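Local coordinates for TIGR00266 family protein (Pseudomonas aeruginosa, PDB 1YOX) that is of unknown function but belongs to the AIM24 family, named for mitochondrial biogenesis and grouped with the cupins, at residues E23-E28 against Q85-V90. Sequence-based numbering, arbitrary orientation.
Sequences ELDPGE and QGKQHV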
ATOM      1  N   GLU C  23      12.685 -19.592  -8.165  1.00 35.69           N
ATOM      2  CA  GLU C  23      13.757 -20.559  -7.961  1.00 36.25           C
ATOM      3  C   GLU C  23      14.308 -20.987  -9.323  1.00 35.68           C
ATOM      4  O   GLU C  23      13.585 -21.560 -10.134  1.00 34.79           O
ATOM      5  CB  GLU C  23      13.218 -21.762  -7.186  1.00 36.29           C
ATOM      6  CG  GLU C  23      14.272 -22.821  -6.893  1.00 38.15           C
ATOM      7  CD  GLU C  23      13.771 -23.845  -5.915  1.00 42.13           C
ATOM      8  OE1 GLU C  23      13.725 -23.523  -4.702  1.00 46.13           O
ATOM      9  OE2 GLU C  23      13.398 -24.961  -6.362  1.00 43.49           O
ATOM     10  N   LEU C  24      15.577 -20.681  -9.558  1.00 36.06           N
ATOM     11  CA  LEU C  24      16.255 -20.985 -10.820  1.00 36.79           C
ATOM     12  C   LEU C  24      17.172 -22.210 -10.681  1.00 37.63           C
ATOM     13  O   LEU C  24      18.086 -22.188  -9.861  1.00 36.77           O
ATOM     14  CB  LEU C  24      17.105 -19.769 -11.241  1.00 37.64           C
ATOM     15  CG  LEU C  24      16.626 -18.675 -12.225  1.00 37.57           C
ATOM     16  CD1 LEU C  24      15.124 -18.575 -12.367  1.00 38.67           C
ATOM     17  CD2 LEU C  24      17.242 -17.329 -11.965  1.00 36.17           C
ATOM     18  N   ASP C  25      16.929 -23.272 -11.469  1.00 38.22           N
ATOM     19  CA  ASP C  25      17.929 -24.354 -11.634  1.00 38.60           C
ATOM     20  C   ASP C  25      19.107 -23.900 -12.505  1.00 39.59           C
ATOM     21  O   ASP C  25      19.001 -22.876 -13.211  1.00 40.27           O
ATOM     22  CB  ASP C  25      17.280 -25.631 -12.150  1.00 38.41           C
ATOM     23  CG  ASP C  25      16.168 -26.123 -11.225  1.00 40.10           C
ATOM     24  OD1 ASP C  25      16.345 -26.057  -9.984  1.00 40.80           O
ATOM     25  OD2 ASP C  25      15.103 -26.542 -11.737  1.00 42.54           O
ATOM     26  N   PRO C  26      20.272 -24.596 -12.417  1.00 40.09           N
ATOM     27  CA  PRO C  26      21.411 -24.160 -13.219  1.00 40.14           C
ATOM     28  C   PRO C  26      21.045 -24.030 -14.695  1.00 40.48           C
ATOM     29  O   PRO C  26      20.346 -24.883 -15.231  1.00 40.95           O
ATOM     30  CB  PRO C  26      22.420 -25.284 -13.014  1.00 40.72           C
ATOM     31  CG  PRO C  26      22.126 -25.771 -11.652  1.00 39.99           C
ATOM     32  CD  PRO C  26      20.631 -25.744 -11.557  1.00 40.10           C
ATOM     33  N   GLY C  27      21.477 -22.939 -15.321  1.00 40.78           N
ATOM     34  CA  GLY C  27      21.151 -22.667 -16.721  1.00 41.14           C
ATOM     35  C   GLY C  27      19.795 -22.018 -16.971  1.00 41.78           C
ATOM     36  O   GLY C  27      19.557 -21.585 -18.089  1.00 42.04           O
ATOM     37  N   GLU C  28      18.919 -21.933 -15.952  1.00 41.76           N
ATOM     38  CA  GLU C  28      17.533 -21.416 -16.125  1.00 42.70           C
ATOM     39  C   GLU C  28      17.425 -19.881 -16.083  1.00 41.67           C
ATOM     40  O   GLU C  28      18.282 -19.201 -15.526  1.00 42.81           O
ATOM     41  CB  GLU C  28      16.568 -22.025 -15.094  1.00 42.55           C
ATOM     42  CG  GLU C  28      16.296 -23.522 -15.250  1.00 44.41           C
ATOM     43  CD  GLU C  28      15.073 -23.974 -14.448  1.00 45.02           C
ATOM     44  OE1 GLU C  28      14.767 -23.356 -13.399  1.00 45.83           O
ATOM     45  OE2 GLU C  28      14.400 -24.944 -14.871  1.00 49.28           O
ATOM     46  N   GLN C  85      25.732 -23.989  -9.941  1.00 44.21           N
ATOM     47  CA  GLN C  85      25.754 -25.459 -10.017  1.00 44.37           C
ATOM     48  C   GLN C  85      24.603 -26.091  -9.245  1.00 44.03           C
ATOM     49  O   GLN C  85      24.353 -27.285  -9.386  1.00 43.74           O
ATOM     50  CB  GLN C  85      27.054 -26.021  -9.416  1.00 45.07           C
ATOM     51  CG  GLN C  85      28.272 -25.122  -9.487  1.00 46.24           C
ATOM     52  CD  GLN C  85      28.702 -24.864 -10.904  1.00 49.56           C
ATOM     53  OE1 GLN C  85      29.273 -23.799 -11.214  1.00 48.37           O
ATOM     54  NE2 GLN C  85      28.441 -25.851 -11.795  1.00 50.12           N
ATOM     55  N   GLY C  86      23.971 -25.289  -8.384  1.00 43.49           N
ATOM     56  CA  GLY C  86      22.784 -25.663  -7.656  1.00 43.18           C
ATOM     57  C   GLY C  86      21.693 -24.608  -7.787  1.00 43.34           C
ATOM     58  O   GLY C  86      21.844 -23.619  -8.517  1.00 43.70           O
ATOM     59  N   LYS C  87      20.598 -24.827  -7.062  1.00 43.06           N
ATOM     60  CA  LYS C  87      19.449 -23.920  -7.037  1.00 43.03           C
ATOM     61  C   LYS C  87      19.809 -22.500  -6.596  1.00 42.43           C
ATOM     62  O   LYS C  87      20.463 -22.314  -5.549  1.00 41.77           O
ATOM     63  CB  LYS C  87      18.383 -24.436  -6.063  1.00 43.29           C
ATOM     64  CG  LYS C  87      17.395 -25.398  -6.653  1.00 45.73           C
ATOM     65  CD  LYS C  87      16.459 -25.939  -5.559  1.00 48.63           C
ATOM     66  CE  LYS C  87      15.707 -27.177  -6.064  1.00 51.10           C
ATOM     67  NZ  LYS C  87      14.786 -27.735  -5.034  1.00 52.33           N
ATOM     68  N   GLN C  88      19.339 -21.514  -7.365  1.00 40.80           N
ATOM     69  CA  GLN C  88      19.481 -20.123  -6.979  1.00 40.82           C
ATOM     70  C   GLN C  88      18.126 -19.409  -6.990  1.00 40.65           C
ATOM     71  O   GLN C  88      17.128 -19.915  -7.522  1.00 40.95           O
ATOM     72  CB  GLN C  88      20.461 -19.403  -7.898  1.00 41.49           C
ATOM     73  CG  GLN C  88      21.877 -19.965  -7.947  1.00 41.51           C
ATOM     74  CD  GLN C  88      22.658 -19.739  -6.674  1.00 44.89           C
ATOM     75  OE1 GLN C  88      22.553 -18.692  -6.050  1.00 47.02           O
ATOM     76  NE2 GLN C  88      23.456 -20.736  -6.277  1.00 46.16           N
ATOM     77  N   HIS C  89      18.094 -18.217  -6.411  1.00 39.54           N
ATOM     78  CA  HIS C  89      16.842 -17.514  -6.226  1.00 38.39           C
ATOM     79  C   HIS C  89      16.970 -16.033  -6.569  1.00 37.37           C
ATOM     80  O   HIS C  89      18.036 -15.418  -6.345  1.00 37.11           O
ATOM     81  CB  HIS C  89      16.353 -17.686  -4.793  1.00 37.93           C
ATOM     82  CG  HIS C  89      16.215 -19.115  -4.371  1.00 39.99           C
ATOM     83  ND1 HIS C  89      15.020 -19.805  -4.434  1.00 39.52           N
ATOM     84  CD2 HIS C  89      17.123 -19.981  -3.855  1.00 40.11           C
ATOM     85  CE1 HIS C  89      15.206 -21.037  -3.990  1.00 40.06           C
ATOM     86  NE2 HIS C  89      16.473 -21.168  -3.636  1.00 38.52           N
ATOM     87  N   VAL C  90      15.880 -15.483  -7.114  1.00 35.73           N
ATOM     88  CA  VAL C  90      15.714 -14.041  -7.340  1.00 34.40           C
ATOM     89  C   VAL C  90      14.259 -13.686  -7.038  1.00 33.28           C
ATOM     90  O   VAL C  90      13.371 -14.346  -7.548  1.00 32.39           O
ATOM     91  CB  VAL C  90      15.915 -13.634  -8.823  1.00 34.79           C
ATOM     92  CG1 VAL C  90      16.197 -12.143  -8.941  1.00 31.75           C
ATOM     93  CG2 VAL C  90      16.979 -14.440  -9.507  1.00 36.19           C
TER
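L24 and Q88 form a hydrogen-bonded antiparallel pair, L24 N donating to Q88 O at 2.7 Å and Q88 N returning a nearly straight bond (178°) to L24 O. In the neighbouring non-hydrogen-bonded pair, E23 faces H89. E23 CG, anti to the backbone N (chi1 -179°), lies 3.5 Å from H89 CE1, and the extended chain runs beside the ring; OE1 meets the ring edge near its plane, 3.0 Å from CE1, while the carboxylate stands 78° to the ring. E23 OE2 lies 3.2 Å from K87 CE and makes a salt bridge with K87 NZ at 3.4 Å, so one carboxylate spans both neighbours. D25 OD1 rests against K87 CG but lies 5.5 Å from K87 NZ, too far for the charges to touch. On the face away from E23 and H89, L24 CD2 packs on V90 CG2 at 3.8 Å. Beyond the strand, P26 CG touches the Q85 carbonyl carbon, and a type II turn from D25 to E28 leads the chain away. The pair joins the central strands 19-24 and 88-92 of a four-stranded antiparallel sheet; Q88 OE1 bonds to T41 OG1, and L24 and V90 pack against strand 78-82 of the adjoining sheet.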